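Matching sites in solute-binding protein from Thermoactinomyces vulgaris, a protein that binds maltotetraose and, as a cyclo/maltodextrin-binding protein, probably serves sugar uptake across the cell membrane (PDB 2ZYO (chain A, 1.55 Å), residues E129-I134 and G248-K253), and in its relative maltose-binding protein MalE1 from Thermotoga maritima (PDB 6DTU (chain B, 1.50 Å), residues E109-I114 and G229-K234). Structure 2 is superposed on structure 1 by the backbone atoms of these residues (RMSD 0.17 Å); each is numbered along its deposited sequence.

Structure 1 (2ZYO); sequences ESVALI and GPWAIK. With GLC (alpha-D-glucopyranose), chain C.
Glu-129 and Trp-250, both of the pocket holding the bound sugar, cross at about a right angle where strand 120-136 passes the turn into helix 252-257. Among polar contacts, Glu-129 OE2 accepts a hydrogen bond from O2 of the glucose unit (3.1 Å), while OE1 lies at the indole edge, 3.5 Å from Trp-250 CE3; carboxylate and ring planes are 57° apart. Ser-130 OG donates to Val-131 O (2.8 Å), in the carbonyl plane on a lone pair, and is also hydrogen-bonded to Thr-277 OG1, satisfying a buried hydroxyl. Glucose C1 covers one indole face and Gly-248 CA the other, where a side chain would strike the ring. Among apolar contacts, Val-131 turns CG1 beside its backbone N (chi1 -61°), 4.1 Å from Trp-250 CH2. Buried Ile-134 and Ile-252 cross obliquely, their CD1 atoms 3.9 Å apart.

Structure 2 (6DTU); sequences EAIALI and GPWAIK. With GLC (alpha-D-glucopyranose), chain D; GLC (alpha-D-glucopyranose), chain E.
Glu-109 and Trp-231, both of the pocket holding the bound sugar, cross at about a right angle. Among polar contacts, Glu-109 OE2 accepts a hydrogen bond from O2 of the chain D glucose (2.6 Å), while OE1 lies at the indole edge, 3.3 Å from Trp-231 CE3; carboxylate and ring planes are 65° apart. OE1 also salt-bridges Arg-301, and OE2 hydrogen-bonds Gln-264. Ala-110 turns a buried methyl away from 229-234, needing no polar partner. Glucose C1 (chain D) and C4 (chain E) cover one indole face and Gly-229 CA the other, where a side chain would strike the ring. Among apolar contacts, Ile-111 has CG1 between backbone N and carbonyl carbon (chi1 62°), putting CG2 beside N, 3.6 Å from Trp-231 CH2, and CD1 away from 229-234. Buried Ile-114 and Ile-233 cross at a slant, their CD1 atoms 3.8 Å apart.

Structure 1 against structure 2
The first exchange, Ser-130(A) against Ala-110(B), removes a hydroxyl: the CB atoms coincide within the error, but OG of Ser-130(A) has no counterpart in Ala-110(B), and its 2.8 Å hydrogen bond to Val-131(A) O is therefore made in structure 1 alone. That bond ties a side chain to the next residue's carbonyl, so its absence may leave this extended piece of backbone with one restraint fewer, although the CA atoms coincide within the error.

The second exchange, Val-131(A) against Ile-111(B), adds a carbon while keeping the branched beta carbon. The CB atoms again coincide within the error, CG1 of Val-131(A) and CG2 of Ile-111(B) are 0.4 Å apart after superposition, and so are CG2 of Val-131(A) and CG1 of Ile-111(B). The shared branches keep their touch on Trp-250(A) and Trp-231(B), and CB stays close to the backbone N of Gly-248(A) and Gly-229(B). What is added is CD1 of Ile-111(B), a methyl group that extends the buried apolar surface and has no counterpart in Val-131(A).

Glu-129(A), Trp-250(A), Ile-134(A) and Ile-252(A) keep their place with their counterparts Glu-109(B), Trp-231(B), Ile-114(B) and Ile-233(B), and a glucose unit of a longer sugar is bound here in both.

Structure 1 (2ZYO)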
# COMPACT_ATOMS: atom_id res chain seq x y z
N GLU A 129 -2.84 -2.73 2.88
CA GLU A 129 -3.66 -1.53 2.71
C GLU A 129 -4.06 -1.31 1.26
O GLU A 129 -3.32 -1.67 0.34
CB GLU A 129 -2.93 -0.29 3.27
CG GLU A 129 -1.59 0.02 2.61
CD GLU A 129 -0.95 1.30 3.10
OE1 GLU A 129 -1.15 1.68 4.28
OE2 GLU A 129 -0.21 1.93 2.31
N SER A 130 -5.23 -0.71 1.07
CA SER A 130 -5.72 -0.30 -0.24
C SER A 130 -6.67 0.87 -0.05
O SER A 130 -7.29 1.00 1.00
CB SER A 130 -6.48 -1.45 -0.91
OG SER A 130 -7.15 -1.01 -2.08
N VAL A 131 -6.80 1.72 -1.07
CA VAL A 131 -7.89 2.69 -1.08
C VAL A 131 -9.21 1.95 -1.27
O VAL A 131 -9.24 0.81 -1.74
CB VAL A 131 -7.72 3.81 -2.15
CG1 VAL A 131 -6.45 4.61 -1.92
CG2 VAL A 131 -7.76 3.25 -3.57
N ALA A 132 -10.30 2.60 -0.88
CA ALA A 132 -11.65 2.10 -1.10
C ALA A 132 -12.58 3.29 -1.08
O ALA A 132 -12.12 4.43 -0.96
CB ALA A 132 -12.03 1.08 -0.03
N LEU A 133 -13.88 3.04 -1.20
CA LEU A 133 -14.86 4.12 -1.13
C LEU A 133 -15.24 4.36 0.33
O LEU A 133 -15.95 3.56 0.93
CB LEU A 133 -16.09 3.81 -1.99
CG LEU A 133 -16.99 5.01 -2.30
CD1 LEU A 133 -16.33 5.98 -3.28
CD2 LEU A 133 -18.32 4.53 -2.85
N ILE A 134 -14.73 5.46 0.88
CA ILE A 134 -15.06 5.86 2.25
C ILE A 134 -16.19 6.87 2.16
O ILE A 134 -16.08 7.86 1.44
CB ILE A 134 -13.85 6.47 2.98
CG1 ILE A 134 -12.65 5.52 2.95
CG2 ILE A 134 -14.22 6.84 4.42
CD1 ILE A 134 -11.35 6.14 3.46
N GLY A 248 -7.51 5.64 1.72
CA GLY A 248 -7.10 4.43 2.43
C GLY A 248 -7.39 4.46 3.92
O GLY A 248 -7.87 5.46 4.45
N PRO A 249 -7.09 3.35 4.61
CA PRO A 249 -7.35 3.16 6.04
C PRO A 249 -6.63 4.17 6.94
O PRO A 249 -7.06 4.39 8.08
CB PRO A 249 -6.84 1.74 6.32
CG PRO A 249 -5.91 1.44 5.20
CD PRO A 249 -6.46 2.16 4.02
N TRP A 250 -5.56 4.78 6.43
CA TRP A 250 -4.77 5.78 7.16
C TRP A 250 -5.56 7.03 7.56
O TRP A 250 -5.14 7.77 8.45
CB TRP A 250 -3.54 6.17 6.34
CG TRP A 250 -3.85 6.56 4.92
CD1 TRP A 250 -4.31 7.76 4.47
CD2 TRP A 250 -3.71 5.73 3.76
NE1 TRP A 250 -4.48 7.73 3.11
CE2 TRP A 250 -4.12 6.50 2.64
CE3 TRP A 250 -3.28 4.41 3.55
CZ2 TRP A 250 -4.11 5.99 1.34
CZ3 TRP A 250 -3.28 3.90 2.25
CH2 TRP A 250 -3.69 4.69 1.17
N ALA A 251 -6.69 7.27 6.89
CA ALA A 251 -7.49 8.46 7.13
C ALA A 251 -8.67 8.22 8.08
O ALA A 251 -9.32 9.18 8.53
CB ALA A 251 -7.99 9.04 5.80
N ILE A 252 -8.93 6.95 8.40
CA ILE A 252 -10.12 6.55 9.17
C ILE A 252 -10.18 7.14 10.58
O ILE A 252 -11.19 7.74 10.96
CB ILE A 252 -10.26 5.01 9.23
CG1 ILE A 252 -10.58 4.43 7.83
CG2 ILE A 252 -11.30 4.58 10.28
CD1 ILE A 252 -11.84 4.99 7.16
N LYS A 253 -9.11 6.98 11.35
CA LYS A 253 -9.07 7.47 12.73
C LYS A 253 -9.28 8.98 12.80
O LYS A 253 -9.97 9.48 13.69
CB LYS A 253 -7.76 7.07 13.42
CG LYS A 253 -7.65 5.58 13.73
CD LYS A 253 -6.44 5.26 14.60
CE LYS A 253 -6.71 5.49 16.08
NZ LYS A 253 -7.64 4.47 16.65
C1 GLC C . -0.94 6.63 1.34
C2 GLC C . 0.02 5.43 1.13
C3 GLC C . 1.25 5.78 0.26
C4 GLC C . 0.85 6.60 -0.97
C5 GLC C . -0.00 7.79 -0.54
C6 GLC C . -0.45 8.66 -1.71
O1 GLC C . -0.42 7.54 2.25
O2 GLC C . 0.46 4.92 2.39
O3 GLC C . 1.88 4.58 -0.17
O4 GLC C . 2.04 7.07 -1.63
O5 GLC C . -1.20 7.32 0.11
O6 GLC C . 0.37 9.82 -1.83

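Structure 2 (6DTU)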
# COMPACT_ATOMS: atom_id res chain seq x y z
N GLU B 109 -2.69 -2.38 3.04
CA GLU B 109 -3.72 -1.36 2.84
C GLU B 109 -4.08 -1.29 1.37
O GLU B 109 -3.32 -1.73 0.50
CB GLU B 109 -3.21 0.02 3.29
CG GLU B 109 -2.01 0.48 2.45
CD GLU B 109 -1.24 1.61 3.06
OE1 GLU B 109 -1.47 1.94 4.24
OE2 GLU B 109 -0.39 2.17 2.34
N ALA B 110 -5.26 -0.72 1.10
CA ALA B 110 -5.66 -0.33 -0.24
C ALA B 110 -6.74 0.73 -0.09
O ALA B 110 -7.49 0.73 0.89
CB ALA B 110 -6.25 -1.51 -1.01
N ILE B 111 -6.79 1.65 -1.06
CA ILE B 111 -7.86 2.65 -1.04
C ILE B 111 -9.20 1.99 -1.34
O ILE B 111 -9.27 0.89 -1.91
CB ILE B 111 -7.59 3.86 -1.95
CG1 ILE B 111 -7.47 3.48 -3.42
CG2 ILE B 111 -6.28 4.55 -1.52
CD1 ILE B 111 -7.00 4.65 -4.32
N ALA B 112 -10.27 2.65 -0.92
CA ALA B 112 -11.63 2.15 -1.02
C ALA B 112 -12.57 3.34 -1.04
O ALA B 112 -12.15 4.50 -0.90
CB ALA B 112 -11.98 1.22 0.15
N LEU B 113 -13.86 3.08 -1.23
CA LEU B 113 -14.85 4.14 -1.09
C LEU B 113 -15.12 4.33 0.40
O LEU B 113 -15.51 3.39 1.10
CB LEU B 113 -16.14 3.79 -1.81
CG LEU B 113 -17.24 4.84 -1.80
CD1 LEU B 113 -16.89 5.95 -2.76
CD2 LEU B 113 -18.53 4.14 -2.22
N ILE B 114 -14.85 5.53 0.89
CA ILE B 114 -15.21 5.94 2.24
C ILE B 114 -16.35 6.93 2.10
O ILE B 114 -16.25 7.88 1.32
CB ILE B 114 -14.02 6.58 2.97
CG1 ILE B 114 -12.84 5.62 2.99
CG2 ILE B 114 -14.43 6.95 4.41
CD1 ILE B 114 -11.61 6.26 3.55
N GLY B 229 -7.65 5.75 1.76
CA GLY B 229 -7.20 4.55 2.43
C GLY B 229 -7.43 4.53 3.92
O GLY B 229 -7.87 5.51 4.53
N PRO B 230 -7.07 3.41 4.55
CA PRO B 230 -7.40 3.23 5.97
C PRO B 230 -6.60 4.12 6.90
O PRO B 230 -6.99 4.29 8.06
CB PRO B 230 -7.11 1.73 6.20
CG PRO B 230 -6.04 1.41 5.16
CD PRO B 230 -6.40 2.25 3.95
N TRP B 231 -5.48 4.68 6.43
CA TRP B 231 -4.74 5.67 7.19
C TRP B 231 -5.56 6.90 7.51
O TRP B 231 -5.18 7.67 8.39
CB TRP B 231 -3.51 6.12 6.38
CG TRP B 231 -3.84 6.60 4.98
CD1 TRP B 231 -4.28 7.84 4.63
CD2 TRP B 231 -3.77 5.84 3.76
NE1 TRP B 231 -4.48 7.90 3.28
CE2 TRP B 231 -4.19 6.68 2.72
CE3 TRP B 231 -3.42 4.51 3.46
CZ2 TRP B 231 -4.24 6.26 1.38
CZ3 TRP B 231 -3.47 4.10 2.14
CH2 TRP B 231 -3.90 4.97 1.11
N ALA B 232 -6.68 7.13 6.82
CA ALA B 232 -7.44 8.35 7.00
C ALA B 232 -8.58 8.22 8.01
O ALA B 232 -9.12 9.25 8.44
CB ALA B 232 -7.99 8.82 5.65
N ILE B 233 -8.90 7.00 8.44
CA ILE B 233 -10.15 6.70 9.13
C ILE B 233 -10.15 7.19 10.57
O ILE B 233 -11.18 7.69 11.06
CB ILE B 233 -10.39 5.19 9.04
CG1 ILE B 233 -10.83 4.82 7.63
CG2 ILE B 233 -11.31 4.71 10.15
CD1 ILE B 233 -12.06 5.49 7.20
N LYS B 234 -9.04 7.03 11.30
CA LYS B 234 -9.04 7.43 12.70
C LYS B 234 -9.34 8.91 12.84
O LYS B 234 -10.12 9.31 13.71
CB LYS B 234 -7.70 7.11 13.36
CG LYS B 234 -7.72 7.42 14.85
CD LYS B 234 -6.42 7.05 15.54
CE LYS B 234 -6.57 7.04 17.06
NZ LYS B 234 -7.08 8.34 17.61
C1 GLC D . -0.78 6.73 1.10
C2 GLC D . -0.22 5.40 0.77
C3 GLC D . 1.05 5.51 0.06
C4 GLC D . 0.89 6.32 -1.21
C5 GLC D . 0.27 7.72 -0.94
C6 GLC D . -0.12 8.40 -2.13
O2 GLC D . 0.06 4.73 2.04
O3 GLC D . 1.53 4.18 -0.36
O4 GLC D . 2.21 6.57 -1.81
O5 GLC D . -1.00 7.47 -0.14
O6 GLC D . -0.38 9.76 -1.82
C1 GLC E . -0.23 9.46 5.54
C2 GLC E . -0.12 7.99 5.52
C3 GLC E . 0.43 7.49 4.24
C4 GLC E . -0.40 7.95 3.09
C5 GLC E . -0.43 9.50 3.03
C6 GLC E . -1.34 10.02 2.11
O1 GLC E . 1.04 10.03 5.48
O2 GLC E . 0.76 7.61 6.63
O3 GLC E . 0.43 6.02 4.33
O4 GLC E . 0.17 7.44 1.85
O5 GLC E . -0.99 9.93 4.40
O6 GLC E . -1.17 11.44 2.04